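Local atomic coordinates of anti-sigma-I factor RsgI3 (Clostridium thermocellum, PDB entry 6QE7), a protein that probably restrains the sigma factor SigI3 and, through its extracellular pair of PA14 domains, binds pectin and, less strongly, polygalacturonic acid and alfalfa cell walls. Residues 7-12 / 49-54; 54-59 / 103-108; 70-75 / 107-112. One frame throughout, in Å; residues are numbered along the deposited sequence.

Contact 1: residues 7-12 / 49-54; sequences RGEYYN and RWTGKV. With CA (calcium ion), chain E.
Glu9 and Arg49 sit opposite each other as a hydrogen-bonded pair of antiparallel strands, and their side chains meet on the same face of the sheet. The arginine chain bends at its third torsion (chi3 -79°), which brings NH1 to the carboxylate. Arg49 NH1 donates to Glu9 OE1 over 2.9 Å, in the plane of the guanidinium, and the two flat groups are turned 60° against each other. The same Glu9 OE1 takes a second bond of 2.8 Å from Tyr11 OH, which comes from the anti side of the carboxylate, so two donors grip one oxygen. Across the sheet, packing is tight where Gly8 faces Trp50 in a non-hydrogen-bonded pair: with no side chain intervening, Trp50 CD1 rests 3.6 Å from Gly8 CA. Trp50 NE1 and Tyr10 OH share Asp25 as a polar partner, which places their polar ends side by side.

The face bearing Glu9 is wetter. A water lies 2.6 Å from its other oxygen, Glu9 OE2, and also meets Arg7 O and Thr51 OG1, which is bonded to Ser142 as well, while the guanidinium of Arg7 leads away from the strand pair. Beyond the strand, Asn12 O binds a calcium ion at 2.3 Å amid four waters, with Asp44 and Thr45 completing the site.

Arg49 also forms a salt bridge through NE to Glu110, and is thus held between two carboxylates. This arrangement of one cation with two acids would favour charged forms of all three groups and would hold the guanidinium in a fixed orientation between adjacent strands of the PA14 sheet.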
loop_
_atom_site.group_PDB
_atom_site.type_symbol
_atom_site.label_atom_id
_atom_site.label_comp_id
_atom_site.label_asym_id
_atom_site.label_seq_id
_atom_site.Cartn_x
_atom_site.Cartn_y
_atom_site.Cartn_z
ATOM N N ARG A 7 -14.831 11.954 -6.385
ATOM C CA ARG A 7 -14.084 10.812 -6.931
ATOM C C ARG A 7 -13.653 9.919 -5.782
ATOM O O ARG A 7 -12.869 10.377 -4.948
ATOM C CB ARG A 7 -12.884 11.352 -7.705
ATOM C CG ARG A 7 -12.013 10.284 -8.352
ATOM C CD ARG A 7 -10.628 10.851 -8.625
ATOM N NE ARG A 7 -10.681 11.113 -10.024
ATOM C CZ ARG A 7 -9.657 11.502 -10.804
ATOM N NH1 ARG A 7 -8.456 11.724 -10.290
ATOM N NH2 ARG A 7 -9.879 11.692 -12.104
ATOM N N GLY A 8 -14.055 8.649 -5.844
ATOM C CA GLY A 8 -13.673 7.577 -4.915
ATOM C C GLY A 8 -12.630 6.672 -5.517
ATOM O O GLY A 8 -12.815 6.149 -6.657
ATOM N N GLU A 9 -11.499 6.590 -4.841
ATOM C CA GLU A 9 -10.414 5.662 -5.202
ATOM C C GLU A 9 -10.553 4.503 -4.211
ATOM O O GLU A 9 -10.387 4.754 -2.964
ATOM C CB GLU A 9 -9.011 6.304 -5.117
ATOM C CG GLU A 9 -8.707 7.575 -5.920
ATOM C CD GLU A 9 -7.683 8.511 -5.250
ATOM O OE1 GLU A 9 -6.797 8.034 -4.475
ATOM O OE2 GLU A 9 -7.785 9.714 -5.451
ATOM N N TYR A 10 -10.657 3.293 -4.743
ATOM C CA TYR A 10 -10.909 2.047 -4.009
ATOM C C TYR A 10 -9.720 1.133 -4.135
ATOM O O TYR A 10 -9.291 0.751 -5.226
ATOM C CB TYR A 10 -12.172 1.392 -4.557
ATOM C CG TYR A 10 -13.416 2.138 -4.184
ATOM C CD1 TYR A 10 -13.824 3.253 -4.896
ATOM C CD2 TYR A 10 -14.191 1.780 -3.096
ATOM C CE1 TYR A 10 -14.978 3.951 -4.541
ATOM C CE2 TYR A 10 -15.368 2.439 -2.763
ATOM C CZ TYR A 10 -15.773 3.544 -3.489
ATOM O OH TYR A 10 -16.900 4.234 -3.128
ATOM N N TYR A 11 -9.157 0.783 -2.991
ATOM C CA TYR A 11 -7.903 0.002 -2.928
ATOM C C TYR A 11 -8.231 -1.295 -2.171
ATOM O O TYR A 11 -8.921 -1.187 -1.167
ATOM C CB TYR A 11 -6.883 0.858 -2.172
ATOM C CG TYR A 11 -6.477 2.148 -2.834
ATOM C CD1 TYR A 11 -7.256 3.293 -2.681
ATOM C CD2 TYR A 11 -5.261 2.253 -3.506
ATOM C CE1 TYR A 11 -6.886 4.484 -3.251
ATOM C CE2 TYR A 11 -4.867 3.441 -4.080
ATOM C CZ TYR A 11 -5.682 4.539 -3.939
ATOM O OH TYR A 11 -5.328 5.665 -4.562
ATOM N N ASN A 12 -7.545 -2.396 -2.483
ATOM C CA ASN A 12 -7.745 -3.728 -1.851
ATOM C C ASN A 12 -6.840 -3.959 -0.644
ATOM O O ASN A 12 -6.958 -5.051 -0.027
ATOM C CB ASN A 12 -7.508 -4.867 -2.862
ATOM C CG ASN A 12 -8.820 -5.354 -3.417
ATOM O OD1 ASN A 12 -9.719 -5.599 -2.629
ATOM N ND2 ASN A 12 -8.969 -5.450 -4.738
ATOM N N ARG A 49 -10.325 6.617 -0.828
ATOM C CA ARG A 49 -10.045 8.043 -0.805
ATOM C C ARG A 49 -11.041 8.771 -1.703
ATOM O O ARG A 49 -11.030 8.542 -2.885
ATOM C CB ARG A 49 -8.650 8.350 -1.338
ATOM C CG ARG A 49 -8.277 9.794 -1.003
ATOM C CD ARG A 49 -6.953 10.119 -1.579
ATOM N NE ARG A 49 -5.948 9.572 -0.722
ATOM C CZ ARG A 49 -4.970 8.732 -1.073
ATOM N NH1 ARG A 49 -4.917 8.226 -2.284
ATOM N NH2 ARG A 49 -4.041 8.413 -0.176
ATOM N N TRP A 50 -11.786 9.693 -1.116
ATOM C CA TRP A 50 -12.728 10.575 -1.830
ATOM C C TRP A 50 -12.104 11.959 -1.912
ATOM O O TRP A 50 -11.654 12.436 -0.874
ATOM C CB TRP A 50 -14.035 10.627 -1.083
ATOM C CG TRP A 50 -14.817 9.355 -1.105
ATOM C CD1 TRP A 50 -15.557 8.898 -2.156
ATOM C CD2 TRP A 50 -15.089 8.476 -0.009
ATOM N NE1 TRP A 50 -16.209 7.763 -1.813
ATOM C CE2 TRP A 50 -15.916 7.433 -0.518
ATOM C CE3 TRP A 50 -14.674 8.380 1.322
ATOM C CZ2 TRP A 50 -16.375 6.360 0.275
ATOM C CZ3 TRP A 50 -15.098 7.295 2.101
ATOM C CH2 TRP A 50 -15.909 6.280 1.573
ATOM N N THR A 51 -11.949 12.504 -3.112
ATOM C CA THR A 51 -11.452 13.886 -3.293
ATOM C C THR A 51 -12.307 14.686 -4.286
ATOM O O THR A 51 -12.900 14.123 -5.206
ATOM C CB THR A 51 -10.018 13.897 -3.775
ATOM O OG1 THR A 51 -10.036 13.333 -5.079
ATOM C CG2 THR A 51 -9.064 13.203 -2.816
ATOM N N GLY A 52 -12.474 15.970 -3.993
ATOM C CA GLY A 52 -13.085 16.945 -4.893
ATOM C C GLY A 52 -13.183 18.262 -4.179
ATOM O O GLY A 52 -12.212 18.605 -3.411
ATOM N N LYS A 53 -14.335 18.897 -4.344
ATOM C CA LYS A 53 -14.646 20.221 -3.746
ATOM C C LYS A 53 -16.042 20.144 -3.186
ATOM O O LYS A 53 -16.921 19.452 -3.800
ATOM C CB LYS A 53 -14.475 21.298 -4.818
ATOM C CG LYS A 53 -13.035 21.493 -5.255
ATOM C CD LYS A 53 -12.949 22.314 -6.518
ATOM C CE LYS A 53 -11.560 22.751 -6.907
ATOM N NZ LYS A 53 -10.755 23.093 -5.715
ATOM N N VAL A 54 -16.230 20.725 -2.021
ATOM C CA VAL A 54 -17.551 20.906 -1.386
ATOM C C VAL A 54 -17.893 22.408 -1.481
ATOM O O VAL A 54 -16.922 23.229 -1.498
ATOM C CB VAL A 54 -17.569 20.357 0.038
ATOM C CG1 VAL A 54 -16.569 21.055 0.953
ATOM C CG2 VAL A 54 -18.941 20.405 0.658
HETATM CA CA CA E . -7.909 -6.467 1.468
HETATM O O HOH W 1 -10.143 10.693 -4.965
HETATM O O HOH W 2 -9.893 -5.939 0.128
HETATM O O HOH W 3 -7.502 -7.937 -0.475
HETATM O O HOH W 4 -8.872 -8.642 2.040
HETATM O O HOH W 5 -5.555 -7.068 1.431
#

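Contact 2: residues 54-59 / 103-108; sequences VEPRYS and KKYDIK
Val54 and Tyr105 form the one beta bridge between residues 54-59 and 103-108, a hydrogen-bonded antiparallel pair. Tyr105 N donates to Val54 O over 2.8 Å and Val54 N returns a bond to Tyr105 O.

The side chains around this bridge divide by character. On the buried side, Val54 places CG1 between its backbone N and carbonyl carbon (chi1 61°), the rotamer that points this methyl at Ile107. Val54 CG1 and Ile107 CD1 approach to 4.0 Å, and Ile107 CG2 comes up to the backbone at Val54 N. Leu139 and Trp124 also press on the valine. Pro56 meets Tyr105 at about a right angle: Pro56 CD lies 3.8 Å from Tyr105 CD2, at the ring edge and near its plane. The same Pro56 CD is 3.2 Å from Lys103 O, so this one carbon of the pyrrolidine touches both the carbonyl and the ring rim. At its far end the tyrosine hydroxyl is bonded to Glu100 N.

The outer side is polar. Glu55 runs extended, with CG anti to the backbone N, whereas Lys104 stretches out until its last torsion, which is nearly eclipsed (chi4 15°). That final turn brings Lys104 NZ to 2.6 Å from Glu55 OE1, a salt bridge in which the oxygen is met nearly along its C-O bond. The ammonium also has the ring of Tyr140 as a cation-pi partner.

Through this antiparallel bridge the short strand 53-54 is held between strands 105-113 and 139-141 in the beta sandwich of the first PA14 domain, before the chain loops over to strand 60-69 of the other sheet.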
loop_
_atom_site.group_PDB
_atom_site.type_symbol
_atom_site.label_atom_id
_atom_site.label_comp_id
_atom_site.label_asym_id
_atom_site.label_seq_id
_atom_site.Cartn_x
_atom_site.Cartn_y
_atom_site.Cartn_z
ATOM N N VAL A 54 -16.230 20.725 -2.021
ATOM C CA VAL A 54 -17.551 20.906 -1.386
ATOM C C VAL A 54 -17.893 22.408 -1.481
ATOM O O VAL A 54 -16.922 23.229 -1.498
ATOM C CB VAL A 54 -17.569 20.357 0.038
ATOM C CG1 VAL A 54 -16.569 21.055 0.953
ATOM C CG2 VAL A 54 -18.941 20.405 0.658
ATOM N N GLU A 55 -19.195 22.732 -1.659
ATOM C CA GLU A 55 -19.731 24.125 -1.819
ATOM C C GLU A 55 -20.832 24.370 -0.805
ATOM O O GLU A 55 -21.956 23.903 -0.942
ATOM C CB GLU A 55 -20.206 24.386 -3.229
ATOM C CG GLU A 55 -21.075 25.624 -3.368
ATOM C CD GLU A 55 -21.212 26.075 -4.809
ATOM O OE1 GLU A 55 -20.383 25.611 -5.648
ATOM O OE2 GLU A 55 -22.142 26.883 -5.101
ATOM N N PRO A 56 -20.542 25.026 0.328
ATOM C CA PRO A 56 -21.596 25.266 1.292
ATOM C C PRO A 56 -22.663 26.208 0.682
ATOM O O PRO A 56 -22.390 26.953 -0.286
ATOM C CB PRO A 56 -20.867 25.919 2.473
ATOM C CG PRO A 56 -19.672 26.554 1.816
ATOM C CD PRO A 56 -19.254 25.642 0.698
ATOM N N ARG A 57 -23.888 26.113 1.206
ATOM C CA ARG A 57 -24.989 26.995 0.713
ATOM C C ARG A 57 -24.931 28.350 1.453
ATOM O O ARG A 57 -25.327 29.352 0.813
ATOM C CB ARG A 57 -26.345 26.321 0.939
ATOM C CG ARG A 57 -26.537 24.958 0.281
ATOM C CD ARG A 57 -27.656 24.254 1.041
ATOM N NE ARG A 57 -28.330 23.227 0.262
ATOM C CZ ARG A 57 -28.346 21.910 0.554
ATOM N NH1 ARG A 57 -27.739 21.434 1.637
ATOM N NH2 ARG A 57 -28.992 21.066 -0.242
ATOM N N TYR A 58 -24.483 28.359 2.731
ATOM C CA TYR A 58 -24.496 29.506 3.676
ATOM C C TYR A 58 -23.078 29.924 4.120
ATOM O O TYR A 58 -22.176 29.058 4.169
ATOM C CB TYR A 58 -25.328 29.078 4.866
ATOM C CG TYR A 58 -26.645 28.425 4.518
ATOM C CD1 TYR A 58 -27.655 29.101 3.846
ATOM C CD2 TYR A 58 -26.898 27.120 4.906
ATOM C CE1 TYR A 58 -28.865 28.485 3.555
ATOM C CE2 TYR A 58 -28.114 26.507 4.660
ATOM C CZ TYR A 58 -29.102 27.193 3.978
ATOM O OH TYR A 58 -30.269 26.525 3.735
ATOM N N SER A 59 -22.826 31.223 4.385
ATOM C CA SER A 59 -21.565 31.713 5.033
ATOM C C SER A 59 -21.732 31.523 6.549
ATOM O O SER A 59 -22.381 32.370 7.178
ATOM C CB SER A 59 -21.246 33.136 4.713
ATOM O OG SER A 59 -20.984 33.281 3.328
ATOM N N LYS A 103 -18.600 29.351 -2.354
ATOM C CA LYS A 103 -17.167 29.056 -2.598
ATOM C C LYS A 103 -16.990 27.530 -2.614
ATOM O O LYS A 103 -17.698 26.821 -1.819
ATOM C CB LYS A 103 -16.334 29.819 -1.553
ATOM C CG LYS A 103 -16.382 31.354 -1.636
ATOM C CD LYS A 103 -15.849 31.929 -2.961
ATOM C CE LYS A 103 -16.404 33.280 -3.379
ATOM N NZ LYS A 103 -17.701 33.140 -4.087
ATOM N N LYS A 104 -16.169 27.036 -3.545
ATOM C CA LYS A 104 -15.757 25.603 -3.652
ATOM C C LYS A 104 -14.434 25.354 -2.882
ATOM O O LYS A 104 -13.389 25.949 -3.237
ATOM C CB LYS A 104 -15.547 25.233 -5.115
ATOM C CG LYS A 104 -16.821 25.001 -5.943
ATOM C CD LYS A 104 -16.492 24.707 -7.393
ATOM C CE LYS A 104 -17.663 24.716 -8.351
ATOM N NZ LYS A 104 -18.865 25.362 -7.763
ATOM N N TYR A 105 -14.481 24.487 -1.878
ATOM C CA TYR A 105 -13.336 24.187 -0.977
ATOM C C TYR A 105 -12.846 22.760 -1.281
ATOM O O TYR A 105 -13.703 21.847 -1.444
ATOM C CB TYR A 105 -13.774 24.396 0.476
ATOM C CG TYR A 105 -14.133 25.809 0.880
ATOM C CD1 TYR A 105 -13.172 26.764 1.204
ATOM C CD2 TYR A 105 -15.457 26.201 0.974
ATOM C CE1 TYR A 105 -13.517 28.061 1.587
ATOM C CE2 TYR A 105 -15.812 27.477 1.364
ATOM C CZ TYR A 105 -14.853 28.438 1.666
ATOM O OH TYR A 105 -15.277 29.698 2.093
ATOM N N ASP A 106 -11.532 22.524 -1.341
ATOM C CA ASP A 106 -10.960 21.138 -1.352
ATOM C C ASP A 106 -11.540 20.328 -0.183
ATOM O O ASP A 106 -11.775 20.836 0.900
ATOM C CB ASP A 106 -9.439 21.098 -1.291
ATOM C CG ASP A 106 -8.803 21.650 -2.540
ATOM O OD1 ASP A 106 -9.484 21.704 -3.568
ATOM O OD2 ASP A 106 -7.632 22.017 -2.475
ATOM N N ILE A 107 -11.951 19.117 -0.483
ATOM C CA ILE A 107 -12.333 18.114 0.520
ATOM C C ILE A 107 -11.638 16.783 0.158
ATOM O O ILE A 107 -11.402 16.480 -1.008
ATOM C CB ILE A 107 -13.851 18.050 0.650
ATOM C CG1 ILE A 107 -14.228 17.137 1.808
ATOM C CG2 ILE A 107 -14.476 17.584 -0.659
ATOM C CD1 ILE A 107 -15.591 17.402 2.386
ATOM N N LYS A 108 -11.088 16.132 1.178
ATOM C CA LYS A 108 -10.493 14.815 1.033
ATOM C C LYS A 108 -10.880 14.030 2.266
ATOM O O LYS A 108 -10.701 14.511 3.379
ATOM C CB LYS A 108 -8.976 14.907 0.905
ATOM C CG LYS A 108 -8.298 13.539 1.034
ATOM C CD LYS A 108 -6.854 13.606 0.616
ATOM C CE LYS A 108 -6.049 14.630 1.429
ATOM N NZ LYS A 108 -4.615 14.560 1.062
#

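Contact 3: residues 70-75 / 107-112; sequences DGVRLW and IKMEYY. With CA (calcium ion), chain D.
Opposite Tyr112 the first segment carries an extra residue, a classic beta bulge made by Asp70 and Gly71. Asp70, which follows a cis peptide bond, donates from N to Tyr112 O over 2.8 Å, while the bond from Gly71 N to the same oxygen is weak. Asp70 CB sits over one face of the Tyr112 ring in a CH-pi contact, 4.2 Å from its centroid. Asp70 OD1 accepts a bond from His114 N and binds a calcium ion at 2.4 Å beside two waters; Asp69, Gln113, Val115 and Ala117 complete the site. Adjacent aspartates joined by a cis peptide recall the calcium site of the yeast PA14 adhesins.

From Val72 the pairing is regular. Val72 CG2 touches Met109 CE at 3.8 Å, and Arg73 exchanges backbone bonds with Glu110 while sending its guanidinium to Asp83 and Trp85. Leu74 CD1 touches both Met109 CB, at 3.8 Å, and Ile107 CG1. Trp75 ends the segment alongside Lys108, whose chain kinks at chi3 (58°) and lays CE across the indole. Lys108 NZ stands 4.4 Å from the centroid of the six-membered ring, 3° off its normal, a cation-pi pair. Glu110 OE1 comes to the ring edge, 3.6 Å from Trp75 CH2.

Strand 72-76 thus lies between strands 79-84 and 105-113, and the face bearing Val72, Leu74, Met109 and Tyr111 packs on strands 60-69 and 119-125 of the second sheet.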
loop_
_atom_site.group_PDB
_atom_site.type_symbol
_atom_site.label_atom_id
_atom_site.label_comp_id
_atom_site.label_asym_id
_atom_site.label_seq_id
_atom_site.Cartn_x
_atom_site.Cartn_y
_atom_site.Cartn_z
ATOM N N ASP A 70 -13.827 1.302 9.548
ATOM C CA ASP A 70 -13.059 1.727 10.714
ATOM C C ASP A 70 -12.690 3.202 10.669
ATOM O O ASP A 70 -13.529 4.040 10.983
ATOM C CB ASP A 70 -11.823 0.865 10.909
ATOM C CG ASP A 70 -12.244 -0.562 11.234
ATOM O OD1 ASP A 70 -12.688 -1.284 10.257
ATOM O OD2 ASP A 70 -12.076 -0.975 12.396
ATOM N N GLY A 71 -11.480 3.529 10.275
ATOM C CA GLY A 71 -10.914 4.842 10.615
ATOM C C GLY A 71 -11.121 5.841 9.511
ATOM O O GLY A 71 -11.620 5.519 8.405
ATOM N N VAL A 72 -10.809 7.077 9.829
ATOM C CA VAL A 72 -11.084 8.173 8.867
ATOM C C VAL A 72 -10.064 9.272 9.051
ATOM O O VAL A 72 -9.688 9.555 10.165
ATOM C CB VAL A 72 -12.525 8.650 9.069
ATOM C CG1 VAL A 72 -12.718 9.106 10.506
ATOM C CG2 VAL A 72 -12.972 9.742 8.055
ATOM N N ARG A 73 -9.858 10.035 8.017
ATOM C CA ARG A 73 -9.268 11.367 8.127
ATOM C C ARG A 73 -10.031 12.304 7.204
ATOM O O ARG A 73 -10.306 11.894 6.043
ATOM C CB ARG A 73 -7.787 11.310 7.713
ATOM C CG ARG A 73 -6.863 10.549 8.648
ATOM C CD ARG A 73 -5.414 10.897 8.274
ATOM N NE ARG A 73 -4.614 10.504 9.422
ATOM C CZ ARG A 73 -3.904 9.400 9.508
ATOM N NH1 ARG A 73 -3.762 8.541 8.474
ATOM N NH2 ARG A 73 -3.241 9.255 10.631
ATOM N N LEU A 74 -10.390 13.494 7.693
ATOM C CA LEU A 74 -11.115 14.480 6.847
ATOM C C LEU A 74 -10.353 15.768 6.792
ATOM O O LEU A 74 -10.133 16.352 7.874
ATOM C CB LEU A 74 -12.517 14.770 7.418
ATOM C CG LEU A 74 -13.401 15.676 6.559
ATOM C CD1 LEU A 74 -13.570 15.117 5.173
ATOM C CD2 LEU A 74 -14.770 15.882 7.209
ATOM N N TRP A 75 -10.061 16.207 5.568
ATOM C CA TRP A 75 -9.528 17.551 5.260
ATOM C C TRP A 75 -10.611 18.343 4.560
ATOM O O TRP A 75 -11.193 17.829 3.554
ATOM C CB TRP A 75 -8.250 17.560 4.398
ATOM C CG TRP A 75 -7.062 16.889 4.974
ATOM C CD1 TRP A 75 -5.981 17.492 5.510
ATOM C CD2 TRP A 75 -6.759 15.488 4.967
ATOM N NE1 TRP A 75 -5.074 16.557 5.903
ATOM C CE2 TRP A 75 -5.488 15.327 5.535
ATOM C CE3 TRP A 75 -7.457 14.342 4.591
ATOM C CZ2 TRP A 75 -4.865 14.091 5.702
ATOM C CZ3 TRP A 75 -6.837 13.123 4.740
ATOM C CH2 TRP A 75 -5.569 12.992 5.309
ATOM N N ILE A 107 -11.951 19.117 -0.483
ATOM C CA ILE A 107 -12.333 18.114 0.520
ATOM C C ILE A 107 -11.638 16.783 0.158
ATOM O O ILE A 107 -11.402 16.480 -1.008
ATOM C CB ILE A 107 -13.851 18.050 0.650
ATOM C CG1 ILE A 107 -14.228 17.137 1.808
ATOM C CG2 ILE A 107 -14.476 17.584 -0.659
ATOM C CD1 ILE A 107 -15.591 17.402 2.386
ATOM N N LYS A 108 -11.088 16.132 1.178
ATOM C CA LYS A 108 -10.493 14.815 1.033
ATOM C C LYS A 108 -10.880 14.030 2.266
ATOM O O LYS A 108 -10.701 14.511 3.379
ATOM C CB LYS A 108 -8.976 14.907 0.905
ATOM C CG LYS A 108 -8.298 13.539 1.034
ATOM C CD LYS A 108 -6.854 13.606 0.616
ATOM C CE LYS A 108 -6.049 14.630 1.429
ATOM N NZ LYS A 108 -4.615 14.560 1.062
ATOM N N MET A 109 -11.482 12.878 2.037
ATOM C CA MET A 109 -11.831 11.970 3.104
ATOM C C MET A 109 -11.166 10.643 2.782
ATOM O O MET A 109 -11.417 10.105 1.708
ATOM C CB MET A 109 -13.348 11.836 3.220
ATOM C CG MET A 109 -13.728 10.799 4.210
ATOM S SD MET A 109 -15.519 10.933 4.621
ATOM C CE MET A 109 -15.789 9.443 5.583
ATOM N N GLU A 110 -10.336 10.176 3.725
ATOM C CA GLU A 110 -9.641 8.865 3.675
ATOM C C GLU A 110 -10.333 7.987 4.680
ATOM O O GLU A 110 -10.733 8.484 5.734
ATOM C CB GLU A 110 -8.136 9.033 3.948
ATOM C CG GLU A 110 -7.463 9.693 2.763
ATOM C CD GLU A 110 -5.959 9.923 2.897
ATOM O OE1 GLU A 110 -5.438 9.689 3.946
ATOM O OE2 GLU A 110 -5.352 10.240 1.903
ATOM N N TYR A 111 -10.544 6.738 4.291
ATOM C CA TYR A 111 -11.342 5.776 5.052
ATOM C C TYR A 111 -10.618 4.446 4.980
ATOM O O TYR A 111 -10.089 4.154 3.880
ATOM C CB TYR A 111 -12.745 5.710 4.407
ATOM C CG TYR A 111 -13.441 4.435 4.782
ATOM C CD1 TYR A 111 -14.034 4.295 6.018
ATOM C CD2 TYR A 111 -13.355 3.331 3.967
ATOM C CE1 TYR A 111 -14.576 3.101 6.436
ATOM C CE2 TYR A 111 -13.900 2.133 4.363
ATOM C CZ TYR A 111 -14.494 2.016 5.594
ATOM O OH TYR A 111 -15.035 0.834 5.948
ATOM N N TYR A 112 -10.733 3.588 6.002
ATOM C CA TYR A 112 -10.355 2.184 5.791
ATOM C C TYR A 112 -11.235 1.308 6.684
ATOM O O TYR A 112 -11.851 1.747 7.656
ATOM C CB TYR A 112 -8.874 1.973 6.086
ATOM C CG TYR A 112 -8.554 1.821 7.553
ATOM C CD1 TYR A 112 -8.355 2.913 8.375
ATOM C CD2 TYR A 112 -8.401 0.563 8.125
ATOM C CE1 TYR A 112 -8.037 2.768 9.730
ATOM C CE2 TYR A 112 -8.033 0.396 9.459
ATOM C CZ TYR A 112 -7.836 1.502 10.277
ATOM O OH TYR A 112 -7.587 1.312 11.599
HETATM CA CA CA D . -14.484 -2.887 10.492
HETATM O O HOH W 6 -13.102 -3.500 12.785
HETATM O O HOH W 7 -15.457 -3.260 13.030
#

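How the contacts relate
All three contacts belong to one antiparallel sheet of the first PA14 domain, and strand 105-113 ties them together. Contact 1 comes first along the chain and hands over to contact 2 through the shared Val54; their centres lie about 16 Å apart. Contact 3 ends on the same strand as contact 2, sharing Ile107 and Lys108, yet lies farther along that strand, about 17 Å between centres. Contacts 1 and 3 are closest, about 9 Å between centres, because strands 46-51 and 105-113 are neighbours: Trp50 N probably bonds to Met109 O. Contacts 1 and 3 each run into a calcium site, through Asn12 and Asp70, whereas contact 2 lies toward the other end of strand 105-113.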